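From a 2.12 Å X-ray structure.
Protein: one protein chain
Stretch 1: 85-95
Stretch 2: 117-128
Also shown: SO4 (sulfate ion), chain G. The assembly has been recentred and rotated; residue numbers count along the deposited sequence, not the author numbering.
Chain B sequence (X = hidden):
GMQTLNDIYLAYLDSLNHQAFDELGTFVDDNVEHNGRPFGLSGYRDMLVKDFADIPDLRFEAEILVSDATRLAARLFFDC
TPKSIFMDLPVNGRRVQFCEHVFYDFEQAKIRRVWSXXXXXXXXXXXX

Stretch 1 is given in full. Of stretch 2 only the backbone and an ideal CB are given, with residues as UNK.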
# COMPACT_ATOMS: atom_id res chain seq x y z
N ILE B 85 17.47 -10.94 -10.00
CA ILE B 85 16.32 -11.40 -9.25
C ILE B 85 15.78 -10.23 -8.48
O ILE B 85 16.56 -9.47 -7.94
CB ILE B 85 16.72 -12.49 -8.26
CG1 ILE B 85 17.30 -13.69 -9.04
CG2 ILE B 85 15.52 -12.89 -7.42
CD1 ILE B 85 18.36 -14.48 -8.26
N PHE B 86 14.46 -10.08 -8.45
CA PHE B 86 13.81 -9.02 -7.67
C PHE B 86 12.45 -9.54 -7.20
O PHE B 86 11.63 -9.92 -8.02
CB PHE B 86 13.67 -7.70 -8.49
CG PHE B 86 13.01 -6.57 -7.72
CD1 PHE B 86 13.60 -6.06 -6.56
CD2 PHE B 86 11.80 -6.03 -8.16
CE1 PHE B 86 12.97 -5.03 -5.82
CE2 PHE B 86 11.16 -5.02 -7.43
CZ PHE B 86 11.75 -4.50 -6.27
N MSE B 87 12.25 -9.56 -5.88
CA MSE B 87 11.09 -10.19 -5.24
C MSE B 87 10.95 -11.64 -5.65
O MSE B 87 9.85 -12.12 -5.91
CB MSE B 87 9.83 -9.41 -5.56
CG MSE B 87 9.92 -7.93 -5.18
SE MSE B 87 8.14 -7.09 -5.28
CE MSE B 87 7.52 -7.68 -3.49
N ASP B 88 12.10 -12.32 -5.70
CA ASP B 88 12.23 -13.71 -6.17
C ASP B 88 11.75 -14.01 -7.61
O ASP B 88 11.43 -15.16 -7.97
CB ASP B 88 11.66 -14.64 -5.10
CG ASP B 88 12.32 -14.42 -3.76
OD1 ASP B 88 13.56 -14.61 -3.71
OD2 ASP B 88 11.65 -14.02 -2.78
N LEU B 89 11.72 -12.97 -8.43
CA LEU B 89 11.31 -13.06 -9.81
C LEU B 89 12.54 -12.85 -10.70
O LEU B 89 13.32 -11.94 -10.44
CB LEU B 89 10.29 -11.96 -10.11
CG LEU B 89 8.97 -12.11 -9.37
CD1 LEU B 89 8.03 -10.90 -9.65
CD2 LEU B 89 8.35 -13.48 -9.75
N PRO B 90 12.73 -13.70 -11.74
CA PRO B 90 13.89 -13.50 -12.62
C PRO B 90 13.71 -12.35 -13.64
O PRO B 90 13.64 -12.58 -14.84
CB PRO B 90 14.08 -14.88 -13.27
CG PRO B 90 12.75 -15.49 -13.27
CD PRO B 90 11.96 -14.89 -12.13
N VAL B 91 13.63 -11.11 -13.14
CA VAL B 91 13.40 -9.96 -13.99
C VAL B 91 14.53 -9.80 -15.01
O VAL B 91 14.29 -9.57 -16.19
CB VAL B 91 13.23 -8.66 -13.19
CG1 VAL B 91 13.05 -7.45 -14.12
CG2 VAL B 91 12.04 -8.80 -12.26
N ASN B 92 15.77 -9.95 -14.55
CA ASN B 92 16.90 -10.15 -15.41
C ASN B 92 17.06 -9.07 -16.49
O ASN B 92 17.20 -9.38 -17.69
CB ASN B 92 16.81 -11.52 -16.12
CG ASN B 92 17.17 -12.66 -15.23
OD1 ASN B 92 17.79 -12.47 -14.19
ND2 ASN B 92 16.80 -13.85 -15.62
N GLY B 93 17.03 -7.81 -16.07
CA GLY B 93 17.35 -6.70 -16.95
C GLY B 93 16.21 -6.21 -17.80
O GLY B 93 16.38 -5.37 -18.65
N ARG B 94 15.02 -6.71 -17.56
CA ARG B 94 13.85 -6.17 -18.24
C ARG B 94 13.27 -5.00 -17.44
O ARG B 94 13.22 -5.01 -16.20
CB ARG B 94 12.79 -7.23 -18.47
CG ARG B 94 13.10 -8.13 -19.64
CD ARG B 94 12.17 -9.30 -19.63
NE ARG B 94 12.50 -10.17 -18.52
CZ ARG B 94 11.84 -11.27 -18.19
NH1 ARG B 94 10.79 -11.68 -18.86
NH2 ARG B 94 12.27 -11.97 -17.16
N ARG B 95 12.81 -4.00 -18.18
CA ARG B 95 12.13 -2.85 -17.61
C ARG B 95 10.71 -3.19 -17.15
O ARG B 95 9.92 -3.78 -17.91
CB ARG B 95 12.04 -1.72 -18.64
CG ARG B 95 11.25 -0.50 -18.14
CD ARG B 95 11.43 0.70 -19.04
NE ARG B 95 12.71 1.34 -18.70
CZ ARG B 95 12.86 2.57 -18.19
NH1 ARG B 95 11.80 3.35 -18.01
NH2 ARG B 95 14.08 3.05 -17.91
N UNK B 117 4.31 -2.17 1.27
CA UNK B 117 3.87 -3.29 0.43
C UNK B 117 4.17 -2.93 -1.03
O UNK B 117 3.77 -1.87 -1.50
CB UNK B 117 2.38 -3.59 0.63
N UNK B 118 4.88 -3.81 -1.74
CA UNK B 118 5.15 -3.68 -3.19
C UNK B 118 4.18 -4.55 -4.02
O UNK B 118 3.73 -5.59 -3.56
CB UNK B 118 6.60 -4.08 -3.50
N UNK B 119 3.85 -4.08 -5.23
CA UNK B 119 2.93 -4.79 -6.10
C UNK B 119 3.68 -5.85 -6.93
O UNK B 119 4.02 -5.63 -8.10
CB UNK B 119 2.20 -3.80 -7.02
N UNK B 120 3.90 -7.00 -6.30
CA UNK B 120 4.53 -8.14 -6.90
C UNK B 120 3.70 -8.69 -8.04
O UNK B 120 4.26 -9.11 -9.06
CB UNK B 120 4.78 -9.22 -5.85
N UNK B 121 2.37 -8.66 -7.90
CA UNK B 121 1.48 -9.18 -8.94
C UNK B 121 1.70 -8.45 -10.28
O UNK B 121 1.65 -9.09 -11.30
CB UNK B 121 0.02 -9.04 -8.50
N UNK B 122 1.91 -7.13 -10.25
CA UNK B 122 2.16 -6.29 -11.44
C UNK B 122 3.41 -6.78 -12.17
O UNK B 122 3.42 -6.89 -13.40
CB UNK B 122 2.32 -4.82 -11.05
N UNK B 123 4.44 -7.11 -11.41
CA UNK B 123 5.69 -7.61 -11.99
C UNK B 123 5.49 -9.01 -12.60
O UNK B 123 5.96 -9.28 -13.70
CB UNK B 123 6.79 -7.65 -10.93
N UNK B 124 4.81 -9.89 -11.88
CA UNK B 124 4.49 -11.24 -12.36
C UNK B 124 3.80 -11.22 -13.71
O UNK B 124 4.16 -11.98 -14.62
CB UNK B 124 3.60 -11.97 -11.35
N UNK B 125 2.79 -10.36 -13.80
CA UNK B 125 2.08 -10.17 -15.04
C UNK B 125 2.92 -9.71 -16.19
O UNK B 125 2.69 -10.13 -17.30
CB UNK B 125 0.95 -9.17 -14.83
N UNK B 126 3.88 -8.82 -15.94
CA UNK B 126 4.77 -8.33 -16.97
C UNK B 126 5.75 -9.37 -17.50
O UNK B 126 6.14 -9.31 -18.65
CB UNK B 126 5.55 -7.13 -16.43
N UNK B 127 6.14 -10.32 -16.64
CA UNK B 127 7.03 -11.40 -17.03
C UNK B 127 6.28 -12.60 -17.59
O UNK B 127 6.88 -13.48 -18.22
CB UNK B 127 7.88 -11.83 -15.83
N UNK B 128 4.97 -12.65 -17.34
CA UNK B 128 4.17 -13.85 -17.54
C UNK B 128 3.46 -13.99 -18.87
O UNK B 128 3.46 -13.18 -19.77
OXT UNK B 128 2.77 -15.00 -19.04
CB UNK B 128 3.12 -13.92 -16.43
S SO4 G . -6.01 -5.74 -10.14
O1 SO4 G . -6.68 -5.46 -11.42
O2 SO4 G . -4.73 -5.01 -10.08
O3 SO4 G . -5.74 -7.17 -9.98
O4 SO4 G . -6.88 -5.32 -9.04

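Position 117 lies in a strand with its CA-to-CB bond directed away from stretch 1, and its extended backbone would suit many residues, beta-branched ones especially. It is Val117, with no contact here.

At 118 the strand continues, but CB now points toward stretch 1 and lies 3.7 Å from Met87 CE, the methyl of a selenomethionine. An apolar chain of moderate size fits: Leu, Ile, Val or Met. The residue is Leu118, whose CB packs against that methyl.

At 119 the CA-to-CB bond points away and the residue immediately precedes a helix, where Asp, Ser, Thr or Asn can accept from free backbone NH groups. Asp119 OD1 receives a weak capping bond from the backbone N of 122 at 3.4 Å.

At 120 the ideal CB sits 3.9 Å from Met87 CE, and its bond runs sideways. Beyond this apolar surface lie the carbonyl of Met87 and the carboxylate of Asp88. Leu or Met could cover the near part; a long chain with a donor at its tip could also reach the oxygens. Lys120 is fully extended, all four chi angles t. Its CE lies 4.0 Å from Leu89 CG, and NZ donates to Met87 O at 2.8 Å. Lys120 NZ also donates to a water O, 3.1 Å away, that in turn donates to Asp88 OD2 at 2.7 Å.

Positions 121 and 122 turn from stretch 1 or lie beyond its reach. They are Val121 and Ala122.

At 123 CB points toward stretch 1, 3.7 Å from Leu89 CD1, with Phe86, Met87 and Val91 nearby. This apolar setting calls for Ile, Leu or Met. Ile123 sends CG2 to within 3.5 Å of Leu89 CD1, while its CD1 meets the edge of the Phe86 ring, 3.7 Å from CE2.

At 124 the CA-to-CB bond runs sideways and the ideal CB is 4.9 Å from Leu89 CD1; an aliphatic stem, as in Glu, Gln or Lys, suits it. Glu124 CG lies 3.9 Å from Leu89 CD1.

Position 125 is out of reach and tolerant. Arg125 NH2 donates to sulfate O3 at 3.1 Å.

At 126 CB points toward stretch 1 across open space, favouring polar chains. Gln126 instead bonds its own helix, NE2 to Ala122 O at 2.8 Å.

At 127 CB points toward stretch 1, the ideal CB 4.2 Å from Arg94 NH1, with Leu89 and Val91 nearby; Leu or Met would fit. Leu127 places CD1 4.0 Å from Leu89 CB and CD2 over one guanidinium face, 3.6 Å from Arg94 CZ.

At 128, the C-terminus, an ideal CB would come 2.8 Å from O of 124, favouring glycine: Gly128.

Stretch 2 (117-128) VLDKVAIERQLG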
# COMPACT_ATOMS: atom_id res chain seq x y z
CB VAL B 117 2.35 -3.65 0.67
CG1 VAL B 117 1.94 -4.75 -0.20
CG2 VAL B 117 2.08 -4.02 2.12
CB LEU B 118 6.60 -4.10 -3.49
CG LEU B 118 7.70 -3.15 -3.00
CD1 LEU B 118 9.01 -3.90 -2.72
CD2 LEU B 118 7.93 -2.05 -4.01
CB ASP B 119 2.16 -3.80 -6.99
CG ASP B 119 0.98 -4.44 -7.73
OD1 ASP B 119 0.67 -5.62 -7.50
OD2 ASP B 119 0.36 -3.74 -8.55
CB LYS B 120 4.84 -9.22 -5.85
CG LYS B 120 5.49 -10.47 -6.39
CD LYS B 120 6.19 -11.32 -5.36
CE LYS B 120 6.84 -12.53 -6.02
NZ LYS B 120 7.54 -13.41 -5.06
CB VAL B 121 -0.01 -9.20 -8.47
CG1 VAL B 121 -0.91 -9.77 -9.53
CG2 VAL B 121 -0.17 -10.06 -7.17
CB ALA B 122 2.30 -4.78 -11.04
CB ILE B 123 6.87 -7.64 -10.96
CG1 ILE B 123 7.07 -6.28 -10.29
CG2 ILE B 123 8.24 -8.09 -11.69
CD1 ILE B 123 8.19 -6.31 -9.16
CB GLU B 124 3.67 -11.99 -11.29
CG GLU B 124 4.49 -12.43 -10.09
CD GLU B 124 3.65 -12.96 -8.89
OE1 GLU B 124 2.40 -12.81 -8.86
OE2 GLU B 124 4.24 -13.54 -7.96
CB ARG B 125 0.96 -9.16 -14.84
CG ARG B 125 -0.18 -9.80 -14.16
CD ARG B 125 -1.31 -8.85 -14.00
NE ARG B 125 -2.25 -9.40 -13.03
CZ ARG B 125 -3.06 -8.66 -12.29
NH1 ARG B 125 -3.03 -7.33 -12.40
NH2 ARG B 125 -3.90 -9.25 -11.43
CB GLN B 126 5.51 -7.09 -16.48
CG GLN B 126 4.62 -5.91 -16.44
CD GLN B 126 5.17 -4.74 -15.64
OE1 GLN B 126 6.02 -3.97 -16.11
NE2 GLN B 126 4.64 -4.58 -14.43
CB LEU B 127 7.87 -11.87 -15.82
CG LEU B 127 8.67 -10.86 -15.01
CD1 LEU B 127 9.57 -11.60 -14.03
CD2 LEU B 127 9.44 -9.90 -15.91
O HOH W 1 8.34 -15.60 -6.64
O HOH W 2 9.40 -12.61 -2.76
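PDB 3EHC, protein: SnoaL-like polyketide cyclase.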